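Local coordinates for FAD-binding PCMH-type domain-containing protein (Gibberella zeae, PDB 6YJO) that probably oxidises oligosaccharides, using an FAD cofactor that two covalent links fix to the protein, at residues Y61-A66 with H342-S347; Y67-I72 with F107-E112; G101-S106 with N459-Q464. All blocks are in the same frame, centred on the assembly; numbering follows the deposited sequence.

Contact 1: residues Y61-A66 with H342-S347; sequences YNLRLA and HSTFYS. With FAD (flavin-adenine dinucleotide), chain C.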
# COMPACT_ATOMS: atom_id res chain seq x y z
N TYR A 61 -5.78 12.70 5.08
CA TYR A 61 -4.33 12.64 5.15
C TYR A 61 -3.71 13.50 4.05
O TYR A 61 -2.97 14.44 4.33
CB TYR A 61 -3.82 11.20 5.03
CG TYR A 61 -2.31 11.15 4.95
CD1 TYR A 61 -1.52 11.39 6.07
CD2 TYR A 61 -1.66 10.90 3.75
CE1 TYR A 61 -0.14 11.37 6.00
CE2 TYR A 61 -0.28 10.87 3.67
CZ TYR A 61 0.47 11.11 4.80
OH TYR A 61 1.85 11.09 4.75
N ASN A 62 -4.02 13.19 2.80
CA ASN A 62 -3.61 14.03 1.68
C ASN A 62 -4.51 15.26 1.67
O ASN A 62 -5.67 15.19 1.25
CB ASN A 62 -3.70 13.28 0.35
CG ASN A 62 -3.04 14.03 -0.78
OD1 ASN A 62 -2.60 15.17 -0.61
ND2 ASN A 62 -2.96 13.40 -1.95
N LEU A 63 -3.99 16.38 2.15
CA LEU A 63 -4.76 17.62 2.20
C LEU A 63 -5.18 18.10 0.82
O LEU A 63 -6.06 18.97 0.73
CB LEU A 63 -3.93 18.71 2.90
CG LEU A 63 -3.79 18.53 4.41
CD1 LEU A 63 -2.82 19.54 5.00
CD2 LEU A 63 -5.15 18.64 5.09
N ARG A 64 -4.60 17.55 -0.25
CA ARG A 64 -4.95 18.00 -1.59
C ARG A 64 -6.38 17.60 -1.95
O ARG A 64 -7.03 18.29 -2.75
CB ARG A 64 -3.97 17.42 -2.60
CG ARG A 64 -4.09 18.01 -4.00
CD ARG A 64 -3.04 17.42 -4.94
NE ARG A 64 -3.16 15.97 -5.04
CZ ARG A 64 -4.00 15.34 -5.85
NH1 ARG A 64 -4.81 16.02 -6.64
NH2 ARG A 64 -4.04 14.02 -5.87
N LEU A 65 -6.89 16.51 -1.39
CA LEU A 65 -8.22 15.99 -1.72
C LEU A 65 -9.01 15.80 -0.44
O LEU A 65 -8.82 14.81 0.28
CB LEU A 65 -8.12 14.68 -2.50
CG LEU A 65 -7.41 14.74 -3.85
CD1 LEU A 65 -7.46 13.38 -4.52
CD2 LEU A 65 -8.04 15.82 -4.73
N ALA A 66 -9.90 16.75 -0.15
CA ALA A 66 -10.82 16.65 0.98
C ALA A 66 -12.22 16.35 0.47
O ALA A 66 -12.56 16.64 -0.69
CB ALA A 66 -10.82 17.94 1.81
N HIS A 342 -0.68 14.65 8.19
CA HIS A 342 -1.20 15.15 6.93
C HIS A 342 -0.04 15.50 6.01
O HIS A 342 1.06 15.83 6.46
CB HIS A 342 -2.10 16.37 7.13
CG HIS A 342 -2.98 16.27 8.34
ND1 HIS A 342 -4.09 15.46 8.38
CD2 HIS A 342 -2.89 16.86 9.55
CE1 HIS A 342 -4.66 15.56 9.57
NE2 HIS A 342 -3.96 16.41 10.30
N SER A 343 -0.31 15.41 4.71
CA SER A 343 0.58 15.91 3.67
C SER A 343 -0.29 16.38 2.52
O SER A 343 -1.51 16.17 2.52
CB SER A 343 1.58 14.83 3.23
OG SER A 343 2.46 15.33 2.24
N THR A 344 0.33 17.03 1.54
CA THR A 344 -0.37 17.43 0.32
C THR A 344 0.53 17.10 -0.86
O THR A 344 1.59 17.72 -1.02
CB THR A 344 -0.77 18.91 0.34
OG1 THR A 344 -0.39 19.53 -0.90
CG2 THR A 344 -0.14 19.64 1.53
N PHE A 345 0.12 16.14 -1.68
CA PHE A 345 1.01 15.50 -2.63
C PHE A 345 0.19 14.85 -3.74
O PHE A 345 -1.03 14.70 -3.64
CB PHE A 345 1.87 14.44 -1.94
CG PHE A 345 1.07 13.32 -1.34
CD1 PHE A 345 0.52 13.45 -0.07
CD2 PHE A 345 0.84 12.15 -2.05
CE1 PHE A 345 -0.23 12.43 0.48
CE2 PHE A 345 0.09 11.13 -1.50
CZ PHE A 345 -0.45 11.27 -0.23
N TYR A 346 0.89 14.44 -4.80
CA TYR A 346 0.34 13.60 -5.85
C TYR A 346 1.39 12.55 -6.21
O TYR A 346 2.57 12.87 -6.34
CB TYR A 346 -0.04 14.41 -7.09
CG TYR A 346 -0.23 13.57 -8.33
CD1 TYR A 346 -1.28 12.67 -8.43
CD2 TYR A 346 0.65 13.68 -9.41
CE1 TYR A 346 -1.45 11.90 -9.57
CE2 TYR A 346 0.48 12.91 -10.55
CZ TYR A 346 -0.57 12.02 -10.62
OH TYR A 346 -0.75 11.25 -11.74
N SER A 347 0.95 11.30 -6.38
CA SER A 347 1.87 10.21 -6.63
C SER A 347 1.31 9.27 -7.69
O SER A 347 0.12 9.28 -8.00
CB SER A 347 2.18 9.41 -5.36
OG SER A 347 2.84 10.21 -4.40
PA FAD C . -7.45 4.33 4.03
O1A FAD C . -7.68 5.60 3.30
O2A FAD C . -8.15 4.26 5.40
O5B FAD C . -7.86 3.09 3.15
C5B FAD C . -7.41 2.96 1.78
C4B FAD C . -8.35 2.05 1.04
O4B FAD C . -8.68 0.91 1.88
C3B FAD C . -9.68 2.68 0.64
O3B FAD C . -10.14 2.15 -0.59
C2B FAD C . -10.58 2.29 1.81
O2B FAD C . -11.95 2.28 1.45
C1B FAD C . -10.08 0.88 2.09
N9A FAD C . -10.34 0.42 3.46
C8A FAD C . -9.85 0.93 4.63
N7A FAD C . -10.27 0.31 5.71
C5A FAD C . -11.10 -0.68 5.21
C6A FAD C . -11.86 -1.68 5.84
N6A FAD C . -11.91 -1.86 7.16
N1A FAD C . -12.58 -2.51 5.05
C2A FAD C . -12.53 -2.34 3.72
N3A FAD C . -11.85 -1.43 3.02
C4A FAD C . -11.15 -0.62 3.83
N1 FAD C . 2.44 1.23 0.72
C2 FAD C . 3.38 0.25 0.53
O2 FAD C . 3.13 -0.76 -0.14
N3 FAD C . 4.63 0.38 1.11
C4 FAD C . 5.06 1.44 1.88
O4 FAD C . 6.20 1.45 2.34
C4X FAD C . 4.07 2.48 2.07
N5 FAD C . 4.39 3.52 2.78
C5X FAD C . 3.43 4.50 2.97
C6 FAD C . 3.75 5.63 3.70
C7 FAD C . 2.82 6.64 3.94
C7M FAD C . 3.22 7.83 4.76
C8 FAD C . 1.54 6.54 3.36
C8M FAD C . 0.51 7.61 3.59
C9 FAD C . 1.22 5.42 2.61
C9A FAD C . 2.15 4.41 2.40
N10 FAD C . 1.84 3.26 1.64
C10 FAD C . 2.78 2.28 1.45
C1' FAD C . 0.53 3.12 1.00
C2' FAD C . -0.47 2.32 1.81
O2' FAD C . -0.19 0.92 1.70
C3' FAD C . -1.87 2.59 1.25
O3' FAD C . -2.09 3.99 1.26
C4' FAD C . -3.01 1.92 2.03
O4' FAD C . -3.97 1.38 1.13
C5' FAD C . -3.67 2.91 2.96
O5' FAD C . -4.47 2.19 3.92
P FAD C . -5.17 2.94 5.10
O1P FAD C . -6.22 2.03 5.74
O2P FAD C . -4.15 3.51 6.00
O3P FAD C . -5.90 4.12 4.29
O HOH W 1 -2.29 11.43 -5.07
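Asn62 lays its side-chain amide flat on the Phe345 ring, ND2 3.6 Å above the ring plane and over its centre; the two planes are only 8° apart. The same amide holds the Phe345 backbone at both ends. Asn62 OD1 accepts from Phe345 N at 3.1 Å, and Asn62 ND2 gives a hydrogen to Phe345 O at 2.9 Å. Phe345 CG lies between its backbone N and carbonyl carbon (chi1 62°), which puts the ring back against the amide that grips its main chain. Asn62 OD1 also takes Arg64 N, from the opposite face of its plane, which makes an Asx turn inside the type I turn 62-65. Arg64 NE comes in above the carbonyl plane of Phe345 and meets Phe345 O at 2.8 Å, on the face opposite ND2. One backbone bridge, Asn62 with Ser343, completes this tight part: Ser343 N donates to Tyr61 O, and Leu63 N to Ser343 O, a bond whose modelled length is doubtfully short. On the flavin side packing is close again: Tyr61 CE2 lies 3.4 Å from FAD C8M, and the Tyr61 rim meets that of Phe345.

The other side is looser. Leu63, exposed to solvent, makes only van der Waals contacts with its side chain, CG lying 3.9 Å from His342 CB and CB 4.1 Å from Thr344 CB. His342 turns its ring away to bond Pro60 O through ND1. At the other end, by Arg64, a water takes a hydrogen from NH2.

The contact pins the turn after helix 52-57 to the entry of strand 346-352, an edge strand of the seven-stranded sheet. With Asn62 OD1 and Phe345 O each taking two donors, and ND2 also reaching Tyr104 O, this polar knot probably fixes where Tyr61 stands beside the flavin.

Contact 2: residues Y67-I72 with F107-E112; sequences YTPAAI and FGYGGE. With FAD (flavin-adenine dinucleotide), chain C.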
# COMPACT_ATOMS: atom_id res chain seq x y z
N TYR A 67 -13.03 15.77 1.34
CA TYR A 67 -14.42 15.46 1.04
C TYR A 67 -15.24 15.58 2.32
O TYR A 67 -14.69 15.64 3.42
CB TYR A 67 -14.57 14.07 0.41
CG TYR A 67 -13.78 13.93 -0.86
CD1 TYR A 67 -14.26 14.45 -2.06
CD2 TYR A 67 -12.55 13.29 -0.88
CE1 TYR A 67 -13.54 14.33 -3.22
CE2 TYR A 67 -11.83 13.16 -2.04
CZ TYR A 67 -12.32 13.68 -3.21
OH TYR A 67 -11.60 13.56 -4.37
N THR A 68 -16.56 15.61 2.16
CA THR A 68 -17.49 15.81 3.28
C THR A 68 -18.52 14.68 3.29
O THR A 68 -19.54 14.76 2.59
CB THR A 68 -18.16 17.17 3.19
OG1 THR A 68 -18.67 17.40 1.87
CG2 THR A 68 -17.15 18.26 3.55
N PRO A 69 -18.26 13.61 4.04
CA PRO A 69 -19.30 12.61 4.33
C PRO A 69 -20.72 13.13 4.50
O PRO A 69 -20.93 14.29 4.86
CB PRO A 69 -18.80 12.00 5.65
CG PRO A 69 -17.31 12.43 5.78
CD PRO A 69 -16.96 13.10 4.48
N ALA A 70 -21.69 12.26 4.23
CA ALA A 70 -23.05 12.47 4.71
C ALA A 70 -23.14 12.19 6.20
O ALA A 70 -23.78 12.94 6.94
CB ALA A 70 -24.02 11.60 3.92
N ALA A 71 -22.49 11.12 6.65
CA ALA A 71 -22.25 10.88 8.07
C ALA A 71 -20.94 10.12 8.23
O ALA A 71 -20.45 9.49 7.29
CB ALA A 71 -23.40 10.11 8.73
N ILE A 72 -20.38 10.22 9.43
CA ILE A 72 -19.23 9.42 9.85
C ILE A 72 -19.69 8.52 10.99
O ILE A 72 -20.21 9.02 12.00
CB ILE A 72 -18.04 10.29 10.30
CG1 ILE A 72 -17.51 11.15 9.15
CG2 ILE A 72 -16.94 9.40 10.84
CD1 ILE A 72 -16.61 12.27 9.64
N PHE A 107 -9.62 8.01 -0.67
CA PHE A 107 -10.74 7.12 -0.97
C PHE A 107 -11.37 6.54 0.29
O PHE A 107 -12.47 5.98 0.21
CB PHE A 107 -10.27 5.98 -1.89
CG PHE A 107 -9.95 6.42 -3.31
CD1 PHE A 107 -10.11 7.73 -3.72
CD2 PHE A 107 -9.47 5.49 -4.23
CE1 PHE A 107 -9.82 8.11 -5.02
CE2 PHE A 107 -9.17 5.87 -5.53
CZ PHE A 107 -9.35 7.18 -5.93
N GLY A 108 -10.71 6.66 1.44
CA GLY A 108 -11.37 6.31 2.69
C GLY A 108 -12.70 7.00 2.86
O GLY A 108 -13.65 6.42 3.39
N TYR A 109 -12.80 8.26 2.41
CA TYR A 109 -14.05 9.00 2.46
C TYR A 109 -14.98 8.65 1.31
O TYR A 109 -16.18 8.92 1.40
CB TYR A 109 -13.77 10.51 2.46
CG TYR A 109 -12.97 10.97 3.65
CD1 TYR A 109 -13.59 11.39 4.81
CD2 TYR A 109 -11.58 10.97 3.62
CE1 TYR A 109 -12.87 11.80 5.91
CE2 TYR A 109 -10.84 11.39 4.71
CZ TYR A 109 -11.49 11.80 5.86
OH TYR A 109 -10.76 12.22 6.95
N GLY A 110 -14.45 8.05 0.25
CA GLY A 110 -15.24 7.62 -0.90
C GLY A 110 -14.81 8.23 -2.22
O GLY A 110 -15.37 7.86 -3.26
N GLY A 111 -13.84 9.15 -2.23
CA GLY A 111 -13.45 9.82 -3.45
C GLY A 111 -14.42 10.88 -3.92
O GLY A 111 -14.30 11.34 -5.06
N GLU A 112 -15.35 11.28 -3.06
CA GLU A 112 -16.45 12.18 -3.39
C GLU A 112 -17.19 12.48 -2.09
O GLU A 112 -16.88 11.89 -1.04
CB GLU A 112 -17.40 11.57 -4.42
CG GLU A 112 -18.09 10.29 -3.95
CD GLU A 112 -19.13 9.78 -4.94
OE1 GLU A 112 -18.97 10.02 -6.15
OE2 GLU A 112 -20.11 9.15 -4.49
PA FAD C . -7.45 4.33 4.03
O1A FAD C . -7.68 5.60 3.30
O2A FAD C . -8.15 4.26 5.40
O5B FAD C . -7.86 3.09 3.15
C5B FAD C . -7.41 2.96 1.78
C4B FAD C . -8.35 2.05 1.04
O4B FAD C . -8.68 0.91 1.88
C3B FAD C . -9.68 2.68 0.64
O3B FAD C . -10.14 2.15 -0.59
C2B FAD C . -10.58 2.29 1.81
O2B FAD C . -11.95 2.28 1.45
C1B FAD C . -10.08 0.88 2.09
N9A FAD C . -10.34 0.42 3.46
C8A FAD C . -9.85 0.93 4.63
N7A FAD C . -10.27 0.31 5.71
C5A FAD C . -11.10 -0.68 5.21
C6A FAD C . -11.86 -1.68 5.84
N6A FAD C . -11.91 -1.86 7.16
N1A FAD C . -12.58 -2.51 5.05
C2A FAD C . -12.53 -2.34 3.72
N3A FAD C . -11.85 -1.43 3.02
C4A FAD C . -11.15 -0.62 3.83
N1 FAD C . 2.44 1.23 0.72
C2 FAD C . 3.38 0.25 0.53
O2 FAD C . 3.13 -0.76 -0.14
N3 FAD C . 4.63 0.38 1.11
C4 FAD C . 5.06 1.44 1.88
O4 FAD C . 6.20 1.45 2.34
C4X FAD C . 4.07 2.48 2.07
N5 FAD C . 4.39 3.52 2.78
C5X FAD C . 3.43 4.50 2.97
C6 FAD C . 3.75 5.63 3.70
C7 FAD C . 2.82 6.64 3.94
C7M FAD C . 3.22 7.83 4.76
C8 FAD C . 1.54 6.54 3.36
C8M FAD C . 0.51 7.61 3.59
C9 FAD C . 1.22 5.42 2.61
C9A FAD C . 2.15 4.41 2.40
N10 FAD C . 1.84 3.26 1.64
C10 FAD C . 2.78 2.28 1.45
C1' FAD C . 0.53 3.12 1.00
C2' FAD C . -0.47 2.32 1.81
O2' FAD C . -0.19 0.92 1.70
C3' FAD C . -1.87 2.59 1.25
O3' FAD C . -2.09 3.99 1.26
C4' FAD C . -3.01 1.92 2.03
O4' FAD C . -3.97 1.38 1.13
C5' FAD C . -3.67 2.91 2.96
O5' FAD C . -4.47 2.19 3.92
P FAD C . -5.17 2.94 5.10
O1P FAD C . -6.22 2.03 5.74
O2P FAD C . -4.15 3.51 6.00
O3P FAD C . -5.90 4.12 4.29
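Tyr67 spreads its ring over the Gly111-Glu112 peptide, where the chain leaves a glycine-rich loop of the FAD-binding PCMH-type domain. That loop joins strands 95-98 and 116-119 of a three-stranded parallel sheet, and the segment 67-72 runs into the outer strand 71-73 of the same sheet; helix 78-90 makes the beta-alpha-beta crossover from 71-73 to 95-98.

The ring of Tyr67 is set almost flat on the main chain. Glu112 N lies 3.4 Å above its plane and Gly111 C 3.5 Å, both offset toward the rim. Farther from the ring axis, Gly111 CA stands 4.2 Å from the centroid of the Tyr67 ring and 23° off its normal, a CH-pi contact. With CG anti to the carbonyl carbon (chi1 -59°), the ring swings beneath this peptide and its CD1 comes within 3.4 Å of Glu112 CA. The carboxylate of Glu112 points elsewhere, to Arg94 in a salt bridge and to His115 in a hydrogen bond.

Tyr109 touches Tyr67 at the root only, CB to CB at 4.2 Å. From there the two side chains diverge, their ring planes inclined by about 42°, so the tyrosines do not stack. Tyr109 instead crosses Pro69 at a slant, while its hydroxyl bonds Glu57 O at the end of helix 52-57. Pro69 itself packs on Trp54 and Val117.

No hydrogen bond spans the two segments; they are joined by the Tyr67 ring against a peptide and by the Pro69 ring against the rim of Tyr109. The loop's near end meets the cofactor, with Gly108 N 3.7 Å from the phosphate oxygen FAD O1A. At the Tyr109 rim, Pro69 CG lies in the ring plane and Pro69 CD approaches CD1 of Tyr109 to 3.8 Å.

Contact 3: residues G101-S106 with N459-Q464; sequences GHSYGS and NYLDTQ. With FAD (flavin-adenine dinucleotide), chain C.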
# COMPACT_ATOMS: atom_id res chain seq x y z
N GLY A 101 -6.36 6.00 6.73
CA GLY A 101 -6.58 7.24 6.00
C GLY A 101 -5.47 7.63 5.05
O GLY A 101 -5.49 8.77 4.55
N HIS A 102 -4.52 6.75 4.77
CA HIS A 102 -3.38 7.10 3.94
C HIS A 102 -3.65 6.98 2.45
O HIS A 102 -2.71 7.12 1.66
CB HIS A 102 -2.16 6.24 4.30
CG HIS A 102 -1.24 6.90 5.27
ND1 HIS A 102 -0.15 7.65 4.89
CD2 HIS A 102 -1.27 6.94 6.63
CE1 HIS A 102 0.47 8.10 5.97
NE2 HIS A 102 -0.20 7.69 7.03
N SER A 103 -4.89 6.73 2.04
CA SER A 103 -5.23 6.74 0.63
C SER A 103 -4.60 7.95 -0.05
O SER A 103 -4.76 9.08 0.40
CB SER A 103 -6.75 6.78 0.45
OG SER A 103 -7.12 6.38 -0.86
N TYR A 104 -3.84 7.70 -1.12
CA TYR A 104 -3.27 8.79 -1.90
C TYR A 104 -4.33 9.65 -2.56
O TYR A 104 -4.00 10.73 -3.08
CB TYR A 104 -2.31 8.25 -2.96
CG TYR A 104 -1.00 7.70 -2.42
CD1 TYR A 104 -0.75 7.62 -1.05
CD2 TYR A 104 0.00 7.28 -3.29
CE1 TYR A 104 0.45 7.13 -0.57
CE2 TYR A 104 1.21 6.79 -2.81
CZ TYR A 104 1.42 6.72 -1.45
OH TYR A 104 2.62 6.23 -0.97
N GLY A 105 -5.59 9.21 -2.57
CA GLY A 105 -6.69 9.98 -3.10
C GLY A 105 -7.84 10.09 -2.12
O GLY A 105 -8.97 10.37 -2.51
N SER A 106 -7.56 9.86 -0.83
CA SER A 106 -8.56 10.00 0.23
C SER A 106 -9.82 9.20 -0.10
O SER A 106 -10.94 9.63 0.16
CB SER A 106 -8.90 11.48 0.46
OG SER A 106 -7.73 12.25 0.64
N ASN A 459 -2.06 0.37 -3.89
CA ASN A 459 -1.76 1.15 -2.69
C ASN A 459 -1.02 2.45 -3.01
O ASN A 459 -1.05 3.38 -2.20
CB ASN A 459 -0.93 0.32 -1.70
CG ASN A 459 -1.80 -0.57 -0.83
OD1 ASN A 459 -2.91 -0.20 -0.44
ND2 ASN A 459 -1.29 -1.76 -0.51
N TYR A 460 -0.36 2.52 -4.16
CA TYR A 460 0.19 3.77 -4.70
C TYR A 460 -0.69 4.29 -5.83
O TYR A 460 -0.20 4.67 -6.89
CB TYR A 460 1.62 3.56 -5.18
CG TYR A 460 2.64 3.17 -4.13
CD1 TYR A 460 2.39 3.34 -2.77
CD2 TYR A 460 3.87 2.63 -4.50
CE1 TYR A 460 3.33 2.99 -1.82
CE2 TYR A 460 4.81 2.28 -3.57
CZ TYR A 460 4.54 2.45 -2.22
OH TYR A 460 5.49 2.09 -1.29
N LEU A 461 -2.00 4.31 -5.60
CA LEU A 461 -2.94 4.57 -6.69
C LEU A 461 -2.68 5.91 -7.34
O LEU A 461 -2.43 6.92 -6.67
CB LEU A 461 -4.38 4.50 -6.17
CG LEU A 461 -4.76 5.45 -5.03
CD1 LEU A 461 -5.42 6.72 -5.57
CD2 LEU A 461 -5.69 4.74 -4.05
N ASP A 462 -2.71 5.92 -8.67
CA ASP A 462 -2.60 7.14 -9.46
C ASP A 462 -3.99 7.76 -9.56
O ASP A 462 -4.88 7.21 -10.22
CB ASP A 462 -2.03 6.85 -10.84
CG ASP A 462 -1.79 8.11 -11.64
OD1 ASP A 462 -2.42 9.14 -11.33
OD2 ASP A 462 -0.97 8.07 -12.58
N THR A 463 -4.18 8.91 -8.90
CA THR A 463 -5.52 9.46 -8.75
C THR A 463 -6.09 9.96 -10.06
O THR A 463 -7.32 10.00 -10.22
CB THR A 463 -5.48 10.58 -7.71
OG1 THR A 463 -6.81 10.83 -7.24
CG2 THR A 463 -4.91 11.86 -8.32
N GLN A 464 -5.24 10.34 -11.02
CA GLN A 464 -5.70 10.96 -12.26
C GLN A 464 -6.17 9.94 -13.29
O GLN A 464 -6.46 10.33 -14.43
CB GLN A 464 -4.58 11.81 -12.86
CG GLN A 464 -4.06 12.91 -11.95
CD GLN A 464 -5.12 13.93 -11.58
OE1 GLN A 464 -5.68 13.88 -10.49
NE2 GLN A 464 -5.39 14.86 -12.49
PA FAD C . -7.45 4.33 4.03
O1A FAD C . -7.68 5.60 3.30
O2A FAD C . -8.15 4.26 5.40
O5B FAD C . -7.86 3.09 3.15
C5B FAD C . -7.41 2.96 1.78
C4B FAD C . -8.35 2.05 1.04
O4B FAD C . -8.68 0.91 1.88
C3B FAD C . -9.68 2.68 0.64
O3B FAD C . -10.14 2.15 -0.59
C2B FAD C . -10.58 2.29 1.81
O2B FAD C . -11.95 2.28 1.45
C1B FAD C . -10.08 0.88 2.09
N9A FAD C . -10.34 0.42 3.46
C8A FAD C . -9.85 0.93 4.63
N7A FAD C . -10.27 0.31 5.71
C5A FAD C . -11.10 -0.68 5.21
C6A FAD C . -11.86 -1.68 5.84
N6A FAD C . -11.91 -1.86 7.16
N1A FAD C . -12.58 -2.51 5.05
C2A FAD C . -12.53 -2.34 3.72
N3A FAD C . -11.85 -1.43 3.02
C4A FAD C . -11.15 -0.62 3.83
N1 FAD C . 2.44 1.23 0.72
C2 FAD C . 3.38 0.25 0.53
O2 FAD C . 3.13 -0.76 -0.14
N3 FAD C . 4.63 0.38 1.11
C4 FAD C . 5.06 1.44 1.88
O4 FAD C . 6.20 1.45 2.34
C4X FAD C . 4.07 2.48 2.07
N5 FAD C . 4.39 3.52 2.78
C5X FAD C . 3.43 4.50 2.97
C6 FAD C . 3.75 5.63 3.70
C7 FAD C . 2.82 6.64 3.94
C7M FAD C . 3.22 7.83 4.76
C8 FAD C . 1.54 6.54 3.36
C8M FAD C . 0.51 7.61 3.59
C9 FAD C . 1.22 5.42 2.61
C9A FAD C . 2.15 4.41 2.40
N10 FAD C . 1.84 3.26 1.64
C10 FAD C . 2.78 2.28 1.45
C1' FAD C . 0.53 3.12 1.00
C2' FAD C . -0.47 2.32 1.81
O2' FAD C . -0.19 0.92 1.70
C3' FAD C . -1.87 2.59 1.25
O3' FAD C . -2.09 3.99 1.26
C4' FAD C . -3.01 1.92 2.03
O4' FAD C . -3.97 1.38 1.13
C5' FAD C . -3.67 2.91 2.96
O5' FAD C . -4.47 2.19 3.92
P FAD C . -5.17 2.94 5.10
O1P FAD C . -6.22 2.03 5.74
O2P FAD C . -4.15 3.51 6.00
O3P FAD C . -5.90 4.12 4.29
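Tyr104 reaches from the flavin-linking loop to Tyr460 and Leu461 of the segment 459-464, and most of its side-chain atoms meet that segment or the cofactor. Its CB sits 3.9 Å from Leu461 O and leans on Leu461 CG. CG then lies anti to the carbonyl carbon (chi1 -72°), which slides the ring under the main chain of Asn459, whose O stands 4.0 Å over the centre of the Tyr104 ring. Of the two long edges, CD2 of Tyr104 passes 3.8 Å from Tyr460 CA and CE2 3.6 Å from Tyr460 CD1, while Tyr104 CE1 faces the flavin, 3.7 Å from FAD C9.

Here the FAD-binding domain meets the berberine-like C-terminal region, and the flavin is bound covalently: His102 ND1 carries FAD C8M at 1.5 Å, with Cys162 making the second link. Backbone NH groups of Gly101 and Ser103 hold the pyrophosphate, and Asn459 OD1 takes the ribityl O4', though that bond is modelled doubtfully short.

Farther out, the Tyr460 ring is within 2° of parallel to that of Tyr104 but offset in its plane, so the rings hardly overlap. Tyr460 continues on to the flavin, Tyr460 CE1 lying 3.2 Å from FAD N1. At the tip, Tyr104 OH rests against Tyr460 CD1 and hydrogen-bonds to Gln420 OE1.

How the contacts relate
Contact 3 is the buried one, about 9 Å from the chain's centre; contacts 1 and 2 are partly buried, their centres about 15 and 20 Å out. All three touch FAD at different points: contact 1 at the flavin methyls, contact 2 near the phosphate and ribose, contact 3 along flavin, ribityl and pyrophosphate. Contact 1 is rich in hydrogen bonds across its segments, whereas contacts 2 and 3 have none and rely on aromatic and apolar packing. Chain continuity ties 61-66 to 67-72 and 101-106 to 107-112. Contacts 1 and 3 also meet through probable hydrogen bonds, Tyr346 OH to Asp462 OD1 and Ser106 OG to Leu65 O, while Phe107 packs on Leu461 between contacts 2 and 3.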